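PDB 7L15: T cell receptor mu chain from Monodelphis domestica, which probably recognises antigen at the T cell surface as the mu half of the marsupial gamma-mu T cell receptor, paired with a gamma chain. Local coordinates for residues A[19-24]-A[33-38]; A[46-51]-A[105-110]; A[61-66]-A[88-93]; A[95-100]-A[126-131]. All blocks are in the same frame, centred on the assembly; numbering follows the deposited sequence.

Contact 1: A[19-24]-A[33-38]; sequences TESGGG and SLKCQT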
# COMPACT_ATOMS: atom_id res chain seq x y z
N THR A 19 -22.53 -7.01 4.09
CA THR A 19 -22.21 -7.20 2.68
C THR A 19 -22.17 -5.83 2.02
O THR A 19 -23.21 -5.16 1.93
CB THR A 19 -23.25 -8.10 2.00
OG1 THR A 19 -23.30 -9.34 2.69
CG2 THR A 19 -22.87 -8.36 0.57
N GLU A 20 -20.98 -5.42 1.58
CA GLU A 20 -20.81 -4.12 0.95
C GLU A 20 -21.01 -4.23 -0.56
O GLU A 20 -20.61 -5.23 -1.18
CB GLU A 20 -19.42 -3.54 1.24
CG GLU A 20 -19.04 -3.54 2.72
CD GLU A 20 -18.43 -4.85 3.19
OE1 GLU A 20 -18.66 -5.90 2.54
OE2 GLU A 20 -17.69 -4.81 4.20
N SER A 21 -21.62 -3.21 -1.13
CA SER A 21 -21.78 -3.13 -2.57
C SER A 21 -21.59 -1.68 -3.00
O SER A 21 -21.58 -0.77 -2.18
CB SER A 21 -23.15 -3.68 -2.98
OG SER A 21 -24.18 -2.95 -2.34
N GLY A 22 -21.43 -1.48 -4.31
CA GLY A 22 -21.17 -0.17 -4.88
C GLY A 22 -19.75 0.04 -5.40
O GLY A 22 -19.46 1.11 -5.94
N GLY A 23 -18.86 -0.94 -5.25
CA GLY A 23 -17.49 -0.76 -5.69
C GLY A 23 -17.39 -0.74 -7.21
O GLY A 23 -18.35 -0.99 -7.93
N GLY A 24 -16.19 -0.42 -7.69
CA GLY A 24 -15.90 -0.42 -9.11
C GLY A 24 -14.85 0.63 -9.44
O GLY A 24 -14.10 1.07 -8.58
N SER A 33 -20.60 6.30 -3.70
CA SER A 33 -21.76 5.90 -2.90
C SER A 33 -21.73 4.40 -2.67
O SER A 33 -21.92 3.63 -3.61
CB SER A 33 -23.07 6.29 -3.59
OG SER A 33 -22.98 7.58 -4.16
N LEU A 34 -21.52 3.97 -1.42
CA LEU A 34 -21.49 2.55 -1.11
C LEU A 34 -22.67 2.20 -0.21
O LEU A 34 -23.17 3.03 0.55
CB LEU A 34 -20.18 2.14 -0.43
CG LEU A 34 -18.90 2.45 -1.22
CD1 LEU A 34 -17.66 1.85 -0.57
CD2 LEU A 34 -19.02 1.96 -2.65
N LYS A 35 -23.09 0.95 -0.30
CA LYS A 35 -24.15 0.42 0.55
C LYS A 35 -23.60 -0.77 1.32
O LYS A 35 -22.81 -1.55 0.79
CB LYS A 35 -25.39 0.02 -0.27
CG LYS A 35 -26.44 -0.70 0.55
CD LYS A 35 -27.78 -0.80 -0.16
CE LYS A 35 -27.67 -1.58 -1.46
NZ LYS A 35 -28.96 -2.21 -1.81
N CYS A 36 -24.00 -0.89 2.58
CA CYS A 36 -23.70 -2.07 3.39
C CYS A 36 -25.02 -2.64 3.89
O CYS A 36 -25.67 -2.04 4.74
CB CYS A 36 -22.77 -1.73 4.54
SG CYS A 36 -22.49 -3.13 5.73
N GLN A 37 -25.40 -3.80 3.36
CA GLN A 37 -26.59 -4.52 3.80
C GLN A 37 -26.24 -5.37 5.03
O GLN A 37 -25.34 -6.21 4.96
CB GLN A 37 -27.09 -5.42 2.67
CG GLN A 37 -28.29 -6.25 3.05
CD GLN A 37 -29.54 -5.42 3.16
OE1 GLN A 37 -30.08 -4.97 2.15
NE2 GLN A 37 -30.00 -5.19 4.39
N THR A 38 -26.95 -5.15 6.14
CA THR A 38 -26.67 -5.89 7.36
C THR A 38 -27.77 -6.89 7.65
O THR A 38 -28.90 -6.78 7.16
CB THR A 38 -26.50 -4.95 8.56
OG1 THR A 38 -27.78 -4.51 9.01
CG2 THR A 38 -25.68 -3.76 8.18
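Leu34 lays its CD2 methyl against the backbone of Gly22, with Leu34 CD2 3.4 Å from Gly22 O. Its CG is anti to the carbonyl carbon (chi1 -57°), which swings the tip of the side chain across to segment 19-24. Gly22 has a positive phi (108°). With no side chain, it lets Leu34 CD2 come against its carbonyl.

Ahead of Gly22 the two strands form an antiparallel ladder. Thr19 and Gln37 are a hydrogen-bonded pair, with Thr19 N to Gln37 O at 3.0 Å and Gln37 N to Thr19 O at 2.9 Å. Ser21 and Lys35 are the next such pair. Ser21 N meets Lys35 O at 2.8 Å, nearly along the C=O axis, and Lys35 N returns the bond to Ser21 O at 171°. Between them, Glu20 and Cys36 form a non-hydrogen-bonded pair, and Glu20 CA makes a CA-H...O contact with Lys35 O.

On the Ser21 face, OG takes the crowded position between backbone N and carbonyl carbon. This puts Ser21 OG 3.8 Å from Lys35 CB, alongside the root of the lysine. Glu20 points to the opposite, buried face. Its chain bends at chi2, and its OE2 accepts from Cys105 N, so the buried carboxylate has a backbone donor.

The pair is a hairpin of the immunoglobulin V domain. Strand 32-39 also bonds to strand 87-92, strand 17-27 runs parallel to strand 124-129, and Cys36 is disulfide-bonded to Cys105 of strand 101-109.

Contact 2: A[46-51]-A[105-110]; sequences SQLDWY and CARRVG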
# COMPACT_ATOMS: atom_id res chain seq x y z
N SER A 46 -27.40 -0.59 16.91
CA SER A 46 -26.04 -1.01 16.60
C SER A 46 -25.14 0.18 16.31
O SER A 46 -25.59 1.30 16.09
CB SER A 46 -26.02 -1.96 15.40
OG SER A 46 -26.25 -1.22 14.21
N GLN A 47 -23.84 -0.10 16.34
CA GLN A 47 -22.80 0.85 16.00
C GLN A 47 -22.03 0.31 14.79
O GLN A 47 -21.47 -0.79 14.85
CB GLN A 47 -21.85 1.06 17.18
CG GLN A 47 -20.60 1.84 16.79
CD GLN A 47 -20.88 3.34 16.62
OE1 GLN A 47 -21.58 3.96 17.44
NE2 GLN A 47 -20.34 3.93 15.54
N LEU A 48 -22.00 1.09 13.71
CA LEU A 48 -21.51 0.69 12.41
C LEU A 48 -20.56 1.75 11.86
O LEU A 48 -20.82 2.95 12.00
CB LEU A 48 -22.69 0.48 11.43
CG LEU A 48 -23.68 -0.60 11.87
CD1 LEU A 48 -24.79 -0.84 10.88
CD2 LEU A 48 -22.90 -1.86 12.05
N ASP A 49 -19.49 1.32 11.17
CA ASP A 49 -18.45 2.21 10.66
C ASP A 49 -18.01 1.77 9.27
O ASP A 49 -18.26 0.64 8.83
CB ASP A 49 -17.21 2.24 11.56
CG ASP A 49 -17.51 2.61 13.00
OD1 ASP A 49 -18.45 3.40 13.23
OD2 ASP A 49 -16.80 2.12 13.91
N TRP A 50 -17.28 2.65 8.60
CA TRP A 50 -16.62 2.34 7.33
C TRP A 50 -15.12 2.51 7.51
O TRP A 50 -14.67 3.54 8.03
CB TRP A 50 -17.11 3.25 6.21
CG TRP A 50 -18.50 2.97 5.74
CD1 TRP A 50 -19.66 3.60 6.13
CD2 TRP A 50 -18.89 2.02 4.74
NE1 TRP A 50 -20.73 3.09 5.44
CE2 TRP A 50 -20.28 2.11 4.59
CE3 TRP A 50 -18.19 1.09 3.97
CZ2 TRP A 50 -20.98 1.32 3.69
CZ3 TRP A 50 -18.89 0.29 3.07
CH2 TRP A 50 -20.27 0.42 2.95
N TYR A 51 -14.35 1.49 7.10
CA TYR A 51 -12.89 1.53 7.13
C TYR A 51 -12.35 1.30 5.72
O TYR A 51 -12.91 0.50 4.97
CB TYR A 51 -12.32 0.45 8.06
CG TYR A 51 -12.32 0.85 9.50
CD1 TYR A 51 -13.49 0.87 10.23
CD2 TYR A 51 -11.14 1.22 10.14
CE1 TYR A 51 -13.49 1.26 11.56
CE2 TYR A 51 -11.13 1.61 11.45
CZ TYR A 51 -12.31 1.63 12.16
OH TYR A 51 -12.29 2.02 13.47
N CYS A 105 -17.35 -2.28 5.49
CA CYS A 105 -18.30 -2.03 6.57
C CYS A 105 -17.84 -2.76 7.83
O CYS A 105 -17.35 -3.88 7.77
CB CYS A 105 -19.66 -2.53 6.10
SG CYS A 105 -21.15 -2.28 7.06
N ALA A 106 -17.99 -2.11 8.99
CA ALA A 106 -17.55 -2.71 10.25
C ALA A 106 -18.59 -2.50 11.34
O ALA A 106 -19.24 -1.46 11.38
CB ALA A 106 -16.21 -2.12 10.71
N ARG A 107 -18.73 -3.50 12.22
CA ARG A 107 -19.59 -3.41 13.40
C ARG A 107 -18.74 -3.58 14.65
O ARG A 107 -17.94 -4.52 14.74
CB ARG A 107 -20.70 -4.48 13.38
CG ARG A 107 -21.53 -4.52 14.70
CD ARG A 107 -22.63 -5.60 14.70
NE ARG A 107 -23.49 -5.55 15.90
CZ ARG A 107 -23.82 -6.61 16.65
NH1 ARG A 107 -23.37 -7.82 16.35
NH2 ARG A 107 -24.63 -6.46 17.70
N ARG A 108 -18.93 -2.68 15.61
CA ARG A 108 -18.27 -2.81 16.90
C ARG A 108 -19.05 -3.80 17.76
O ARG A 108 -20.28 -3.69 17.89
CB ARG A 108 -18.16 -1.45 17.58
CG ARG A 108 -17.55 -1.52 18.96
CD ARG A 108 -17.23 -0.12 19.49
NE ARG A 108 -16.51 -0.23 20.74
CZ ARG A 108 -15.58 0.63 21.16
NH1 ARG A 108 -15.25 1.68 20.42
NH2 ARG A 108 -14.98 0.41 22.32
N VAL A 109 -18.35 -4.78 18.32
CA VAL A 109 -18.94 -5.90 19.05
C VAL A 109 -18.13 -6.15 20.31
O VAL A 109 -16.89 -6.20 20.25
CB VAL A 109 -18.99 -7.17 18.18
CG1 VAL A 109 -19.32 -8.39 19.01
CG2 VAL A 109 -20.01 -7.00 17.04
N GLY A 110 -18.79 -6.30 21.44
CA GLY A 110 -18.11 -6.71 22.66
C GLY A 110 -18.81 -6.15 23.89
O GLY A 110 -19.97 -5.77 23.84
O HOH W 1 -23.04 -2.86 17.31
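Strands 48-51 and 105-109 run antiparallel at 137°, with Asp49 and Ala106 as the hydrogen-bonded pair between the non-hydrogen-bonded pairs Leu48-Arg107 and Trp50-Cys105. They are neighbouring strands of the immunoglobulin V domain, and they carry the canonical tryptophan and the second cysteine of its core. Asp49 N to Ala106 O and Ala106 N to Asp49 O are both 2.8 Å. The ladder loosens toward the loops, where Arg108 N reaches Gln47 O at 3.3 Å.

Trp50 CG is anti to the carbonyl carbon (chi1 -72°), and one face of the ring lies against Cys105. Cys105 CA sits over that face, toward the rim. Cys105 SG makes a sulfur-aromatic contact, 5.0 Å from the centroid of the six-membered ring of Trp50. The sulfur is bonded to Cys36, which also packs on the tryptophan.

Leu48 crosses Arg107 obliquely, with Leu48 CD2 3.7 Å from Arg107 CB. The arginine is extended, and its guanidinium is held by Glu14 and Thr16.

On the other face, Ala106 CB touches Tyr51 CD1. Tyr51 OH bonds to Lys105 N of the gamma chain, so this face meets the partner subunit. Arg108 runs side by side with Gln47. It forms a salt bridge with Asp116 and a cation-pi contact with Trp100 of the gamma chain. Gln47 OE1 accepts from glycosylated Asn66.

A water ties the strand ends together, accepting from Gln47 N and, weakly, from Arg107 NE while donating to Arg108 O. Gln47 NE2 donates a hydrogen bond to the syn lone pair of Asp49 OD1 at 3.0 Å, in the plane of the glutamine amide.

Contact 3: A[61-66]-A[88-93]; sequences WLTGLN and IFLQIE. With NAG (2-acetamido-2-deoxy-beta-D-glucopyranose), chain D.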
# COMPACT_ATOMS: atom_id res chain seq x y z
N TRP A 61 -9.92 4.41 9.62
CA TRP A 61 -11.30 4.78 9.88
C TRP A 61 -11.71 5.98 9.03
O TRP A 61 -10.96 6.95 8.90
CB TRP A 61 -11.47 5.09 11.36
CG TRP A 61 -12.83 5.55 11.74
CD1 TRP A 61 -13.91 4.77 12.00
CD2 TRP A 61 -13.25 6.91 11.92
NE1 TRP A 61 -14.99 5.56 12.33
CE2 TRP A 61 -14.62 6.88 12.29
CE3 TRP A 61 -12.62 8.15 11.80
CZ2 TRP A 61 -15.35 8.04 12.54
CZ3 TRP A 61 -13.35 9.31 12.05
CH2 TRP A 61 -14.71 9.24 12.42
N LEU A 62 -12.90 5.91 8.44
CA LEU A 62 -13.43 6.98 7.61
C LEU A 62 -14.60 7.71 8.25
O LEU A 62 -14.64 8.94 8.22
CB LEU A 62 -13.89 6.44 6.25
CG LEU A 62 -12.86 5.76 5.37
CD1 LEU A 62 -13.55 5.36 4.10
CD2 LEU A 62 -11.70 6.68 5.12
N THR A 63 -15.57 6.97 8.78
CA THR A 63 -16.82 7.52 9.30
C THR A 63 -17.58 6.40 10.00
O THR A 63 -17.30 5.22 9.78
CB THR A 63 -17.67 8.14 8.19
OG1 THR A 63 -18.95 8.55 8.71
CG2 THR A 63 -17.89 7.16 7.07
N GLY A 64 -18.52 6.78 10.86
CA GLY A 64 -19.34 5.79 11.54
C GLY A 64 -20.58 6.43 12.10
O GLY A 64 -20.72 7.65 12.09
N LEU A 65 -21.50 5.59 12.59
CA LEU A 65 -22.75 6.15 13.09
C LEU A 65 -23.48 5.13 13.94
O LEU A 65 -23.26 3.92 13.84
CB LEU A 65 -23.66 6.61 11.94
CG LEU A 65 -24.43 5.58 11.11
CD1 LEU A 65 -25.50 6.25 10.26
CD2 LEU A 65 -23.50 4.77 10.22
N ASN A 66 -24.33 5.66 14.82
CA ASN A 66 -25.36 4.90 15.50
C ASN A 66 -26.65 5.73 15.38
O ASN A 66 -26.75 6.66 14.57
CB ASN A 66 -24.97 4.57 16.95
CG ASN A 66 -24.66 5.80 17.78
OD1 ASN A 66 -25.34 6.83 17.71
ND2 ASN A 66 -23.61 5.70 18.60
N ILE A 88 -26.65 0.66 5.93
CA ILE A 88 -25.97 1.94 6.08
C ILE A 88 -25.22 2.24 4.79
O ILE A 88 -24.84 1.34 4.05
CB ILE A 88 -24.99 2.02 7.27
CG1 ILE A 88 -23.67 1.31 6.95
CG2 ILE A 88 -25.63 1.48 8.52
CD1 ILE A 88 -22.51 1.82 7.78
N PHE A 89 -25.01 3.53 4.55
CA PHE A 89 -24.42 4.02 3.32
C PHE A 89 -23.18 4.85 3.61
O PHE A 89 -23.00 5.38 4.71
CB PHE A 89 -25.41 4.84 2.52
CG PHE A 89 -26.70 4.14 2.30
CD1 PHE A 89 -27.71 4.19 3.26
CD2 PHE A 89 -26.91 3.38 1.15
CE1 PHE A 89 -28.90 3.52 3.08
CE2 PHE A 89 -28.10 2.70 0.96
CZ PHE A 89 -29.10 2.77 1.92
N LEU A 90 -22.31 4.91 2.61
CA LEU A 90 -21.13 5.76 2.64
C LEU A 90 -21.19 6.71 1.46
O LEU A 90 -21.57 6.31 0.35
CB LEU A 90 -19.85 4.92 2.59
CG LEU A 90 -18.53 5.65 2.36
CD1 LEU A 90 -18.17 6.44 3.57
CD2 LEU A 90 -17.40 4.68 2.03
N GLN A 91 -20.83 7.96 1.68
CA GLN A 91 -20.71 8.89 0.58
C GLN A 91 -19.40 9.64 0.69
O GLN A 91 -19.10 10.21 1.74
CB GLN A 91 -21.87 9.87 0.52
CG GLN A 91 -21.60 10.95 -0.51
CD GLN A 91 -22.73 11.94 -0.64
OE1 GLN A 91 -23.72 11.68 -1.34
NE2 GLN A 91 -22.59 13.10 0.01
N ILE A 92 -18.61 9.63 -0.39
CA ILE A 92 -17.36 10.36 -0.44
C ILE A 92 -17.39 11.19 -1.71
O ILE A 92 -17.33 10.64 -2.82
CB ILE A 92 -16.13 9.45 -0.40
CG1 ILE A 92 -16.11 8.66 0.90
CG2 ILE A 92 -14.87 10.29 -0.46
CD1 ILE A 92 -14.83 7.85 1.10
N GLU A 93 -17.49 12.49 -1.55
CA GLU A 93 -17.47 13.39 -2.68
C GLU A 93 -16.04 13.67 -3.08
O GLU A 93 -15.11 13.51 -2.29
CB GLU A 93 -18.17 14.70 -2.34
CG GLU A 93 -19.55 14.49 -1.82
CD GLU A 93 -20.43 15.68 -2.07
OE1 GLU A 93 -20.91 16.25 -1.08
OE2 GLU A 93 -20.63 16.04 -3.25
C1 NAG D . -23.16 6.75 19.49
C2 NAG D . -23.50 6.36 20.95
C3 NAG D . -22.97 7.41 21.92
C4 NAG D . -21.49 7.65 21.68
C5 NAG D . -21.31 8.08 20.23
C6 NAG D . -19.88 8.41 19.86
C7 NAG D . -25.52 4.99 21.19
C8 NAG D . -27.02 4.99 21.32
N2 NAG D . -24.94 6.19 21.10
O3 NAG D . -23.16 6.97 23.27
O4 NAG D . -20.98 8.63 22.57
O5 NAG D . -21.74 7.02 19.37
O6 NAG D . -19.02 7.29 19.99
O7 NAG D . -24.88 3.94 21.17
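Leu62 starts at a CB that points toward segment 88-93, in the core of the immunoglobulin V-domain beta sandwich. Its CG is anti to the carbonyl carbon (chi1 -60°) and carries the branch inward. At the tip, CD1 does the touching. Leu62 CD1 is 4.1 Å from Ile92 CD1, where the two side chains cross at about a right angle. The same methyl of Leu62 lies more loosely at 4.4 Å from Leu90 CD2.

The strands are far apart, with axes 8.9 Å at closest approach, so they face each other through side chains alone. Thr63 brings its CG2 methyl to 3.6 Å from Leu90 CD1, the closest meeting of the two segments. Its OG1 is anti to the backbone N (chi1 174°) and bonds to Asp71 O and Ser79 OG, so the polar branch of this buried residue is satisfied. Leu65 and Ile88 slide past each other in opposite directions, and Leu65 CD2 meets Ile88 CD1 at 4.0 Å. Both side chains use the crowded first torsion (chi1 76° in Leu65).

Trp50 of strand 48-53 packs on Ile88 and Leu90 and so closes the core beside this row of methyls. Strand 61-65 leads on to a glycosylation site at Asn66. Asn66 OD1 accepts from Ser68 N and Ser69 N, which would hold the amide in place. Asn66 ND2 is bonded covalently to C1 of the N-acetylglucosamine at 1.4 Å.

Contact 4: A[95-100]-A[126-131]; sequences LGLRDS and VIVEPR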
# COMPACT_ATOMS: atom_id res chain seq x y z
N LEU A 95 -13.79 12.34 -5.28
CA LEU A 95 -12.81 11.26 -5.23
C LEU A 95 -11.51 11.65 -5.90
O LEU A 95 -11.49 12.33 -6.93
CB LEU A 95 -13.36 10.01 -5.92
CG LEU A 95 -14.47 9.19 -5.25
CD1 LEU A 95 -14.94 8.12 -6.23
CD2 LEU A 95 -13.93 8.57 -3.98
N GLY A 96 -10.40 11.19 -5.32
CA GLY A 96 -9.10 11.29 -5.94
C GLY A 96 -8.37 9.96 -5.84
O GLY A 96 -8.90 8.98 -5.29
N LEU A 97 -7.15 9.96 -6.37
CA LEU A 97 -6.37 8.72 -6.45
C LEU A 97 -6.14 8.10 -5.09
O LEU A 97 -6.08 6.87 -4.97
CB LEU A 97 -5.03 9.00 -7.12
CG LEU A 97 -5.14 9.62 -8.52
CD1 LEU A 97 -3.75 9.79 -9.11
CD2 LEU A 97 -6.05 8.81 -9.45
N ARG A 98 -5.99 8.92 -4.04
CA ARG A 98 -5.75 8.37 -2.71
C ARG A 98 -6.96 7.64 -2.14
O ARG A 98 -6.81 6.93 -1.15
CB ARG A 98 -5.31 9.48 -1.76
CG ARG A 98 -3.79 9.73 -1.72
CD ARG A 98 -3.43 11.16 -2.14
NE ARG A 98 -4.34 12.16 -1.58
CZ ARG A 98 -4.40 13.43 -1.99
NH1 ARG A 98 -5.26 14.27 -1.43
NH2 ARG A 98 -3.59 13.86 -2.96
N ASP A 99 -8.15 7.78 -2.74
CA ASP A 99 -9.32 7.09 -2.21
C ASP A 99 -9.45 5.65 -2.69
O ASP A 99 -10.42 4.99 -2.29
CB ASP A 99 -10.58 7.86 -2.57
CG ASP A 99 -10.59 9.25 -1.96
OD1 ASP A 99 -10.45 9.36 -0.71
OD2 ASP A 99 -10.70 10.24 -2.72
N SER A 100 -8.54 5.16 -3.54
CA SER A 100 -8.58 3.78 -4.02
C SER A 100 -8.30 2.79 -2.89
O SER A 100 -7.50 3.04 -2.00
CB SER A 100 -7.56 3.55 -5.14
OG SER A 100 -7.87 4.34 -6.28
N VAL A 126 -12.66 -0.32 -4.67
CA VAL A 126 -12.83 0.93 -5.39
C VAL A 126 -11.52 1.29 -6.07
O VAL A 126 -10.46 1.33 -5.42
CB VAL A 126 -13.29 2.06 -4.46
CG1 VAL A 126 -13.17 3.41 -5.16
CG2 VAL A 126 -14.70 1.77 -3.98
N ILE A 127 -11.60 1.56 -7.36
CA ILE A 127 -10.46 2.02 -8.16
C ILE A 127 -10.80 3.42 -8.67
O ILE A 127 -11.78 3.60 -9.39
CB ILE A 127 -10.16 1.08 -9.34
CG1 ILE A 127 -9.76 -0.31 -8.84
CG2 ILE A 127 -9.03 1.64 -10.20
CD1 ILE A 127 -9.89 -1.36 -9.92
N VAL A 128 -9.99 4.40 -8.29
CA VAL A 128 -10.16 5.75 -8.78
C VAL A 128 -9.14 5.97 -9.88
O VAL A 128 -7.95 5.64 -9.72
CB VAL A 128 -10.01 6.79 -7.66
CG1 VAL A 128 -10.28 8.22 -8.20
CG2 VAL A 128 -10.99 6.48 -6.51
N GLU A 129 -9.58 6.48 -11.01
CA GLU A 129 -8.69 6.76 -12.12
C GLU A 129 -8.89 8.20 -12.54
O GLU A 129 -9.89 8.82 -12.18
CB GLU A 129 -8.93 5.80 -13.28
CG GLU A 129 -10.25 5.97 -13.96
CD GLU A 129 -10.48 4.89 -15.01
OE1 GLU A 129 -11.56 4.93 -15.65
OE2 GLU A 129 -9.59 4.01 -15.17
N PRO A 130 -7.92 8.78 -13.24
CA PRO A 130 -8.05 10.19 -13.62
C PRO A 130 -9.27 10.44 -14.49
O PRO A 130 -9.71 9.57 -15.25
CB PRO A 130 -6.75 10.48 -14.39
CG PRO A 130 -5.98 9.19 -14.43
CD PRO A 130 -6.55 8.28 -13.41
N ARG A 131 -9.82 11.63 -14.36
CA ARG A 131 -10.95 11.97 -15.21
C ARG A 131 -10.44 12.22 -16.62
O ARG A 131 -9.34 12.75 -16.80
CB ARG A 131 -11.72 13.17 -14.66
CG ARG A 131 -11.32 14.50 -15.16
CD ARG A 131 -10.94 15.39 -13.99
NE ARG A 131 -12.10 15.91 -13.28
CZ ARG A 131 -12.08 16.28 -12.00
NH1 ARG A 131 -10.96 16.14 -11.29
NH2 ARG A 131 -13.17 16.76 -11.42
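One hydrogen bond joins the two segments. Val128 N donates to Ser100 OG at 2.9 Å, and the bond is fairly straight at 164°. Ser100 OG is anti to its own carbonyl carbon (chi1 -64°), which sets it beside the strand. Ser100 OG also makes a weak bond to Leu97 O at 3.4 Å, so the serine touches both turn and strand. Ser100 CA adds a CA-H...O contact to Val126 O.

The polar bonds inside 95-100 shape the surface that the strand meets. Asp99 OD2 accepts from Gly96 N at 2.8 Å, through the anti lone pair of the carboxylate. Asp99 N in turn bonds to Gly96 O, closing the short 3-10 turn of 97-99. The other carboxylate oxygen, Asp99 OD1, forms a salt bridge with Arg76, outside the two segments. The buried acid is thus gripped from two sides, which would be expected to stabilise its charge.

The van der Waals contacts centre on Val128, which points into the turn and buries the most area. Val128 CG1 is anti to the backbone N and rests 3.3 Å from the carbonyl oxygen Gly96 O. Its apolar partner is Leu95, with Val128 CG1 4.2 Å from Leu95 CB. Val128 CG2 meets Asp99 CB. Leu97 reaches along the strand, with Leu97 CD2 4.0 Å from Pro130 CD, and the two side chains cross at about a right angle.

The backbone oxygen Asp99 O accepts from Tyr103 OH, four residues later and just ahead of Cys105. This is the tyrosine corner of an immunoglobulin V domain, here packed against the last strand of that domain, 124-129.

In the fold
All four contacts lie in the V domain. Contact 3 is wholly buried and made of methyl groups facing across the sandwich. Contact 2 is also buried but polar at its edge, where it meets the gamma chain. Contact 1 is partly buried, with one face inward and one outward, and contact 4 closes the end of the domain nearest the centre of the chain. Contacts 1 and 2 rest on backbone ladders, while contact 4 has a single serine bond. Contacts 1 and 2 are tied covalently, whereas contacts 1 and 4 meet through a backbone bond from Ile127 to Gly24. Contact 3 shares sheet bonds with contacts 1 and 2. Contacts 2 and 4 do not touch.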